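Local coordinates for protein pyridine nucleotide-disulphide oxidoreductase dimerisation region (Escherichia coli BL21, PDB 6KYY) that is an FAD-binding flavoprotein disulfide reductase, induced by hypochlorous acid, that is probably involved in resistance to reactive chlorine species stress, at residues T147-V152 against I232-N237; L225-E230 against H242-Q247. All blocks are in the same frame, centred on the assembly; numbering follows the deposited sequence.

Contact 1: T147-V152 against I232-N237; sequences TTTPGV and ISHHEN
Thr149 and Pro150 lie against His234, and Val152 meets Ile232 at the inner end of the same contact, where the approach to edge strand 152-153 packs on strand 231-234. The ring of Pro150 sits over one face of the His234 imidazole: Pro150 CD is 3.8 Å from the centroid of the His234 ring and 24° off its normal, a CH-pi contact displaced toward the rim on the CG side. The two side chains cross at about a right angle. His234 CG stands between the backbone N and the carbonyl carbon (chi1 77°), which puts it 3.5 Å from Pro150 CD. Beside it, Thr149 CG2 packs 3.5 Å from His234 CB. This methyl is anti to its own backbone N, and the threonine and histidine side chains slide past each other in opposite directions. Thr149 OG1 lies 3.3 Å from Ile232 O without bonding to it. Deeper in, Val152 CG2 touches Ile232 CG2 at 3.8 Å, the two side chains crossing at about a right angle; Leu253 of strand 252-255 and Val239 of strand 239-242 pack on both residues. A type I beta turn from Thr149 to Val152 carries the loop into strand 152-153, and a backbone bond joins Gly151 to Leu253. With no hydrogen bond between 147-152 and 232-237, the contact rests on apolar and CH-pi packing, grading from exposed proline and histidine to buried Ile232, while the buried hydroxyl of Thr149 is satisfied by Gly145 O.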
ATOM      1  N   THR B 147     -14.872  21.890 -30.636  1.00 56.98           N
ATOM      2  CA  THR B 147     -16.192  21.817 -30.020  1.00 51.20           C
ATOM      3  C   THR B 147     -17.173  21.014 -30.866  1.00 56.34           C
ATOM      4  O   THR B 147     -18.047  20.332 -30.317  1.00 47.70           O
ATOM      5  CB  THR B 147     -16.730  23.232 -29.780  1.00 62.70           C
ATOM      6  OG1 THR B 147     -15.874  23.920 -28.857  1.00 50.99           O
ATOM      7  CG2 THR B 147     -18.145  23.198 -29.214  1.00 48.60           C
ATOM      8  N   THR B 148     -17.029  21.056 -32.189  1.00 58.53           N
ATOM      9  CA  THR B 148     -18.014  20.463 -33.087  1.00 60.54           C
ATOM     10  C   THR B 148     -17.680  19.035 -33.499  1.00 54.64           C
ATOM     11  O   THR B 148     -18.592  18.270 -33.833  1.00 64.66           O
ATOM     12  CB  THR B 148     -18.159  21.322 -34.345  1.00 62.47           C
ATOM     13  OG1 THR B 148     -17.210  20.893 -35.330  1.00 59.92           O
ATOM     14  CG2 THR B 148     -17.912  22.791 -34.021  1.00 42.20           C
ATOM     15  N   THR B 149     -16.408  18.658 -33.485  1.00 47.22           N
ATOM     16  CA  THR B 149     -16.003  17.355 -34.006  1.00 44.83           C
ATOM     17  C   THR B 149     -16.453  16.243 -33.059  1.00 51.13           C
ATOM     18  O   THR B 149     -16.166  16.305 -31.859  1.00 51.16           O
ATOM     19  CB  THR B 149     -14.489  17.324 -34.206  1.00 45.30           C
ATOM     20  OG1 THR B 149     -14.086  18.476 -34.962  1.00 45.23           O
ATOM     21  CG2 THR B 149     -14.067  16.080 -34.954  1.00 51.39           C
ATOM     22  N   PRO B 150     -17.146  15.212 -33.558  1.00 59.73           N
ATOM     23  CA  PRO B 150     -17.815  14.269 -32.643  1.00 62.68           C
ATOM     24  C   PRO B 150     -16.873  13.357 -31.875  1.00 55.75           C
ATOM     25  O   PRO B 150     -17.170  13.021 -30.722  1.00 54.38           O
ATOM     26  CB  PRO B 150     -18.729  13.466 -33.578  1.00 33.24           C
ATOM     27  CG  PRO B 150     -18.089  13.573 -34.923  1.00 38.22           C
ATOM     28  CD  PRO B 150     -17.471  14.942 -34.969  1.00 46.60           C
ATOM     29  N   GLY B 151     -15.758  12.933 -32.467  1.00 47.22           N
ATOM     30  CA  GLY B 151     -14.902  11.966 -31.810  1.00 50.82           C
ATOM     31  C   GLY B 151     -14.026  12.488 -30.693  1.00 50.83           C
ATOM     32  O   GLY B 151     -13.249  11.718 -30.123  1.00 40.06           O
ATOM     33  N   VAL B 152     -14.127  13.770 -30.356  1.00 72.87           N
ATOM     34  CA  VAL B 152     -13.305  14.386 -29.321  1.00 42.95           C
ATOM     35  C   VAL B 152     -14.033  14.298 -27.987  1.00 30.28           C
ATOM     36  O   VAL B 152     -15.257  14.463 -27.922  1.00 29.50           O
ATOM     37  CB  VAL B 152     -12.977  15.845 -29.690  1.00 37.05           C
ATOM     38  CG1 VAL B 152     -12.035  16.464 -28.671  1.00 39.55           C
ATOM     39  CG2 VAL B 152     -12.379  15.914 -31.089  1.00 31.73           C
ATOM     40  N   ILE B 232      -8.665  20.205 -35.833  1.00 47.65           N
ATOM     41  CA  ILE B 232      -9.225  18.899 -35.509  1.00 38.33           C
ATOM     42  C   ILE B 232     -10.408  18.652 -36.436  1.00 36.86           C
ATOM     43  O   ILE B 232     -11.315  19.486 -36.526  1.00 53.31           O
ATOM     44  CB  ILE B 232      -9.657  18.825 -34.032  1.00 52.58           C
ATOM     45  CG1 ILE B 232      -8.522  19.314 -33.126  1.00 40.47           C
ATOM     46  CG2 ILE B 232     -10.083  17.412 -33.669  1.00 33.03           C
ATOM     47  CD1 ILE B 232      -8.759  19.073 -31.655  1.00 57.34           C
ATOM     48  N   SER B 233     -10.399  17.508 -37.120  1.00 51.70           N
ATOM     49  CA  SER B 233     -11.394  17.210 -38.140  1.00 58.11           C
ATOM     50  C   SER B 233     -11.961  15.811 -37.945  1.00 57.88           C
ATOM     51  O   SER B 233     -11.285  14.913 -37.434  1.00 74.17           O
ATOM     52  CB  SER B 233     -10.795  17.320 -39.552  1.00 68.04           C
ATOM     53  OG  SER B 233      -9.848  18.372 -39.629  1.00 70.55           O
ATOM     54  N   HIS B 234     -13.218  15.637 -38.358  1.00 56.65           N
ATOM     55  CA  HIS B 234     -13.829  14.321 -38.518  1.00 56.11           C
ATOM     56  C   HIS B 234     -14.077  14.123 -40.010  1.00 63.05           C
ATOM     57  O   HIS B 234     -14.930  14.791 -40.606  1.00 76.54           O
ATOM     58  CB  HIS B 234     -15.108  14.177 -37.684  1.00 64.19           C
ATOM     59  CG  HIS B 234     -16.312  14.858 -38.261  1.00 69.12           C
ATOM     60  ND1 HIS B 234     -16.360  16.216 -38.494  1.00 72.00           N
ATOM     61  CD2 HIS B 234     -17.514  14.369 -38.647  1.00 59.20           C
ATOM     62  CE1 HIS B 234     -17.540  16.532 -39.001  1.00 49.38           C
ATOM     63  NE2 HIS B 234     -18.258  15.429 -39.103  1.00 52.39           N
ATOM     64  N   HIS B 235     -13.298  13.238 -40.625  1.00 54.58           N
ATOM     65  CA  HIS B 235     -13.405  13.046 -42.064  1.00100.09           C
ATOM     66  C   HIS B 235     -14.200  11.786 -42.382  1.00 94.68           C
ATOM     67  O   HIS B 235     -15.287  11.870 -42.962  1.00 68.49           O
ATOM     68  CB  HIS B 235     -12.014  13.003 -42.702  1.00102.65           C
ATOM     69  CG  HIS B 235     -11.413  14.358 -42.928  1.00 91.47           C
ATOM     70  ND1 HIS B 235     -12.173  15.503 -43.021  1.00 94.94           N
ATOM     71  CD2 HIS B 235     -10.125  14.749 -43.080  1.00 90.70           C
ATOM     72  CE1 HIS B 235     -11.381  16.541 -43.220  1.00 77.64           C
ATOM     73  NE2 HIS B 235     -10.133  16.111 -43.260  1.00 80.71           N
ATOM     74  N   GLU B 236     -13.682  10.612 -41.997  1.00 83.69           N
ATOM     75  CA  GLU B 236     -14.413   9.371 -42.261  1.00 89.65           C
ATOM     76  C   GLU B 236     -14.141   8.390 -41.112  1.00 83.89           C
ATOM     77  O   GLU B 236     -13.296   7.496 -41.202  1.00 69.05           O
ATOM     78  CB  GLU B 236     -14.051   8.766 -43.620  1.00 72.35           C
ATOM     79  CG  GLU B 236     -12.563   8.722 -43.936  1.00 94.99           C
ATOM     80  CD  GLU B 236     -12.005  10.072 -44.332  1.00 93.32           C
ATOM     81  OE1 GLU B 236     -12.805  10.989 -44.616  1.00 84.67           O
ATOM     82  OE2 GLU B 236     -10.765  10.216 -44.361  1.00 85.54           O
ATOM     83  N   ASN B 237     -14.878   8.581 -40.018  1.00 67.56           N
ATOM     84  CA  ASN B 237     -15.013   7.698 -38.856  1.00 59.86           C
ATOM     85  C   ASN B 237     -13.818   7.723 -37.905  1.00 64.48           C
ATOM     86  O   ASN B 237     -13.844   6.992 -36.908  1.00 40.64           O
ATOM     87  CB  ASN B 237     -15.277   6.235 -39.251  1.00 59.37           C
ATOM     88  CG  ASN B 237     -16.178   5.520 -38.265  1.00 60.85           C
ATOM     89  OD1 ASN B 237     -17.400   5.652 -38.314  1.00 56.81           O
ATOM     90  ND2 ASN B 237     -15.575   4.762 -37.356  1.00 53.97           N
TER

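Contact 2: L225-E230 against H242-Q247; sequences LNAHVE and HSEHAQ. With CU (copper (II) ion), chain U; CU (copper (II) ion), chain T; CU (copper (II) ion), chain S.
At one end of the three-stranded antiparallel sheet, the loop entering its first strand lies against the link between its second and third: 225-230 leads from strand 221-224 into strand 231-234, and the other segment, 242-247, connects strands 239-242 and 247-250. Their main link is a backbone bond, Glu230 N to His242 O at 3.0 Å, nearly straight with an angle of 175° at the hydrogen. With the backbone bond between His242 and Arg231, this puts two residues opposite one, consistent with a classic beta bulge at Glu230-Arg231 where strand 231-234 begins. A second, weak bond joins His228 N to Glu244 OE1 at 3.3 Å; the Glu244 chain is bent at chi2 (73°), which turns CD toward Asn226 O. Val229 CG2 touches Ser243 OG at 3.8 Å, and Val229 also packs on Ile143. Within the second loop, Ser243 N bonds to Ala246 O. Glu230 OE1 comes near Ser243 O without bonding, both being acceptors.

Three histidines bind a copper ion each: His242 through ND1 at 2.2 Å, His245 through NE2, and His228 through NE2, though the detailed geometry at His228 and His245 is doubtful. Gln247 CG lies over one face of the His242 ring, whose NE2 makes a weak hydrogen bond to Ser233 OG. Two connecting loops thus meet at one end of an antiparallel meander, with strand order 1-2-3.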
ATOM      1  N   LEU B 225       6.648  15.231 -28.546  1.00 34.51           N
ATOM      2  CA  LEU B 225       6.799  16.565 -27.991  1.00 36.47           C
ATOM      3  C   LEU B 225       6.796  17.597 -29.119  1.00 42.97           C
ATOM      4  O   LEU B 225       6.698  17.261 -30.302  1.00 46.10           O
ATOM      5  CB  LEU B 225       8.083  16.658 -27.160  1.00 40.87           C
ATOM      6  CG  LEU B 225       8.220  15.781 -25.912  1.00 29.05           C
ATOM      7  CD1 LEU B 225       6.883  15.605 -25.207  1.00 33.38           C
ATOM      8  CD2 LEU B 225       8.836  14.431 -26.250  1.00 14.12           C
ATOM      9  N   ASN B 226       6.905  18.873 -28.738  1.00 42.32           N
ATOM     10  CA  ASN B 226       6.955  19.989 -29.687  1.00 43.99           C
ATOM     11  C   ASN B 226       5.730  19.993 -30.602  1.00 50.25           C
ATOM     12  O   ASN B 226       5.839  20.115 -31.824  1.00 42.36           O
ATOM     13  CB  ASN B 226       8.247  19.957 -30.509  1.00 27.62           C
ATOM     14  CG  ASN B 226       9.480  19.793 -29.648  1.00 41.99           C
ATOM     15  OD1 ASN B 226       9.547  20.320 -28.542  1.00 42.07           O
ATOM     16  ND2 ASN B 226      10.465  19.058 -30.154  1.00 20.15           N
ATOM     17  N   ALA B 227       4.552  19.864 -29.997  1.00 37.42           N
ATOM     18  CA  ALA B 227       3.304  19.686 -30.732  1.00 38.51           C
ATOM     19  C   ALA B 227       2.439  20.931 -30.587  1.00 46.15           C
ATOM     20  O   ALA B 227       1.954  21.234 -29.491  1.00 57.08           O
ATOM     21  CB  ALA B 227       2.561  18.446 -30.240  1.00 34.05           C
ATOM     22  N   HIS B 228       2.246  21.647 -31.690  1.00 43.30           N
ATOM     23  CA  HIS B 228       1.261  22.722 -31.783  1.00 60.08           C
ATOM     24  C   HIS B 228       0.169  22.242 -32.733  1.00 54.52           C
ATOM     25  O   HIS B 228       0.298  22.367 -33.954  1.00 69.96           O
ATOM     26  CB  HIS B 228       1.892  24.026 -32.263  1.00 58.63           C
ATOM     27  CG  HIS B 228       0.941  25.183 -32.278  1.00 84.50           C
ATOM     28  ND1 HIS B 228       0.088  25.459 -31.231  1.00 93.00           N
ATOM     29  CD2 HIS B 228       0.705  26.132 -33.215  1.00 78.74           C
ATOM     30  CE1 HIS B 228      -0.631  26.529 -31.521  1.00 81.81           C
ATOM     31  NE2 HIS B 228      -0.276  26.957 -32.719  1.00 65.96           N
ATOM     32  N   VAL B 229      -0.895  21.681 -32.170  1.00 47.73           N
ATOM     33  CA  VAL B 229      -2.018  21.194 -32.964  1.00 45.21           C
ATOM     34  C   VAL B 229      -2.846  22.385 -33.423  1.00 62.46           C
ATOM     35  O   VAL B 229      -3.180  23.271 -32.627  1.00 59.36           O
ATOM     36  CB  VAL B 229      -2.864  20.199 -32.154  1.00 42.16           C
ATOM     37  CG1 VAL B 229      -4.211  19.971 -32.820  1.00 37.74           C
ATOM     38  CG2 VAL B 229      -2.115  18.884 -31.989  1.00 43.38           C
ATOM     39  N   GLU B 230      -3.185  22.412 -34.714  1.00 54.21           N
ATOM     40  CA  GLU B 230      -3.804  23.582 -35.317  1.00 43.31           C
ATOM     41  C   GLU B 230      -5.204  23.350 -35.870  1.00 37.91           C
ATOM     42  O   GLU B 230      -5.894  24.332 -36.162  1.00 52.04           O
ATOM     43  CB  GLU B 230      -2.906  24.136 -36.433  1.00 54.79           C
ATOM     44  CG  GLU B 230      -1.504  24.490 -35.957  1.00 50.77           C
ATOM     45  CD  GLU B 230      -0.529  24.705 -37.096  1.00 67.79           C
ATOM     46  OE1 GLU B 230      -0.649  24.007 -38.124  1.00 50.61           O
ATOM     47  OE2 GLU B 230       0.363  25.570 -36.958  1.00 66.83           O
ATOM     48  N   HIS B 242      -4.475  17.814 -37.171  1.00 55.09           N
ATOM     49  CA  HIS B 242      -3.488  18.356 -38.091  1.00 56.07           C
ATOM     50  C   HIS B 242      -2.464  19.173 -37.322  1.00 56.37           C
ATOM     51  O   HIS B 242      -2.815  19.938 -36.420  1.00 48.14           O
ATOM     52  CB  HIS B 242      -4.142  19.226 -39.163  1.00 61.76           C
ATOM     53  CG  HIS B 242      -5.278  18.560 -39.869  1.00 80.10           C
ATOM     54  ND1 HIS B 242      -5.170  18.062 -41.150  1.00 89.06           N
ATOM     55  CD2 HIS B 242      -6.547  18.306 -39.471  1.00 65.32           C
ATOM     56  CE1 HIS B 242      -6.325  17.532 -41.511  1.00 78.19           C
ATOM     57  NE2 HIS B 242      -7.177  17.667 -40.510  1.00 69.58           N
ATOM     58  N   SER B 243      -1.195  19.017 -37.694  1.00 61.86           N
ATOM     59  CA  SER B 243      -0.117  19.600 -36.908  1.00 66.34           C
ATOM     60  C   SER B 243       0.815  20.460 -37.748  1.00 77.56           C
ATOM     61  O   SER B 243       0.439  20.945 -38.820  1.00 58.15           O
ATOM     62  CB  SER B 243       0.677  18.498 -36.204  1.00 66.65           C
ATOM     63  OG  SER B 243       0.071  18.141 -34.972  1.00 41.85           O
ATOM     64  N   GLU B 244       2.032  20.661 -37.235  1.00 83.87           N
ATOM     65  CA  GLU B 244       3.026  21.512 -37.886  1.00 77.50           C
ATOM     66  C   GLU B 244       3.208  21.130 -39.350  1.00 82.73           C
ATOM     67  O   GLU B 244       2.952  21.931 -40.256  1.00 68.56           O
ATOM     68  CB  GLU B 244       4.366  21.402 -37.146  1.00 96.87           C
ATOM     69  CG  GLU B 244       4.290  21.233 -35.609  1.00 64.21           C
ATOM     70  CD  GLU B 244       3.812  19.848 -35.166  1.00 56.56           C
ATOM     71  OE1 GLU B 244       2.807  19.804 -34.430  1.00 68.44           O
ATOM     72  OE2 GLU B 244       4.397  18.819 -35.576  1.00 59.54           O
ATOM     73  N   HIS B 245       3.669  19.906 -39.595  1.00 98.84           N
ATOM     74  CA  HIS B 245       3.876  19.397 -40.941  1.00 98.54           C
ATOM     75  C   HIS B 245       3.306  18.002 -41.137  1.00 75.67           C
ATOM     76  O   HIS B 245       3.200  17.554 -42.285  1.00 79.33           O
ATOM     77  CB  HIS B 245       5.374  19.372 -41.289  1.00105.45           C
ATOM     78  CG  HIS B 245       5.931  20.695 -41.723  1.00108.48           C
ATOM     79  ND1 HIS B 245       5.205  21.613 -42.451  1.00115.83           N
ATOM     80  CD2 HIS B 245       7.150  21.249 -41.529  1.00 83.62           C
ATOM     81  CE1 HIS B 245       5.953  22.677 -42.685  1.00103.50           C
ATOM     82  NE2 HIS B 245       7.138  22.481 -42.137  1.00 89.56           N
ATOM     83  N   ALA B 246       2.928  17.314 -40.067  1.00 57.82           N
ATOM     84  CA  ALA B 246       2.388  15.969 -40.110  1.00 61.45           C
ATOM     85  C   ALA B 246       0.973  15.967 -39.548  1.00 70.73           C
ATOM     86  O   ALA B 246       0.510  16.942 -38.947  1.00 71.13           O
ATOM     87  CB  ALA B 246       3.284  15.004 -39.323  1.00 51.11           C
ATOM     88  N   GLN B 247       0.290  14.844 -39.748  1.00 57.12           N
ATOM     89  CA  GLN B 247      -1.092  14.680 -39.325  1.00 72.03           C
ATOM     90  C   GLN B 247      -1.297  13.264 -38.809  1.00 77.72           C
ATOM     91  O   GLN B 247      -0.709  12.312 -39.332  1.00 67.54           O
ATOM     92  CB  GLN B 247      -2.059  14.973 -40.479  1.00 75.87           C
ATOM     93  CG  GLN B 247      -3.528  14.960 -40.085  1.00 89.43           C
ATOM     94  CD  GLN B 247      -4.395  14.225 -41.086  1.00 76.87           C
ATOM     95  OE1 GLN B 247      -4.928  14.823 -42.021  1.00 94.35           O
ATOM     96  NE2 GLN B 247      -4.538  12.919 -40.896  1.00 86.73           N
TER
HETATM   97 CU    CU U 508      -3.143  18.474 -41.982  1.00 94.98          CU
HETATM   98 CU    CU T 507       7.515  23.310 -44.164  1.00120.61          CU
HETATM   99 CU    CU S 506      -1.863  28.271 -32.317  1.00 82.93          CU

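Going from the N terminus, the chain first passes through 147-152, just before strand 152-153 at the edge of the parallel sheet. It then runs through most of that sheet and its helices, reaching 225-230 after strand 221-224, the opposite outermost strand. Contact 1 closes the long excursion from 147-152 to 232-237; contact 2 closes the short one from 225-230 to 242-247, around strands 231-234 and 239-242. Their segments alternate, so the two closures cross rather than nest. Their centres are about 16 Å apart. Together they tie the three-stranded antiparallel sheet to the loop before strand 152-153 and the loop after strand 221-224, the two outermost strands of the parallel sheet.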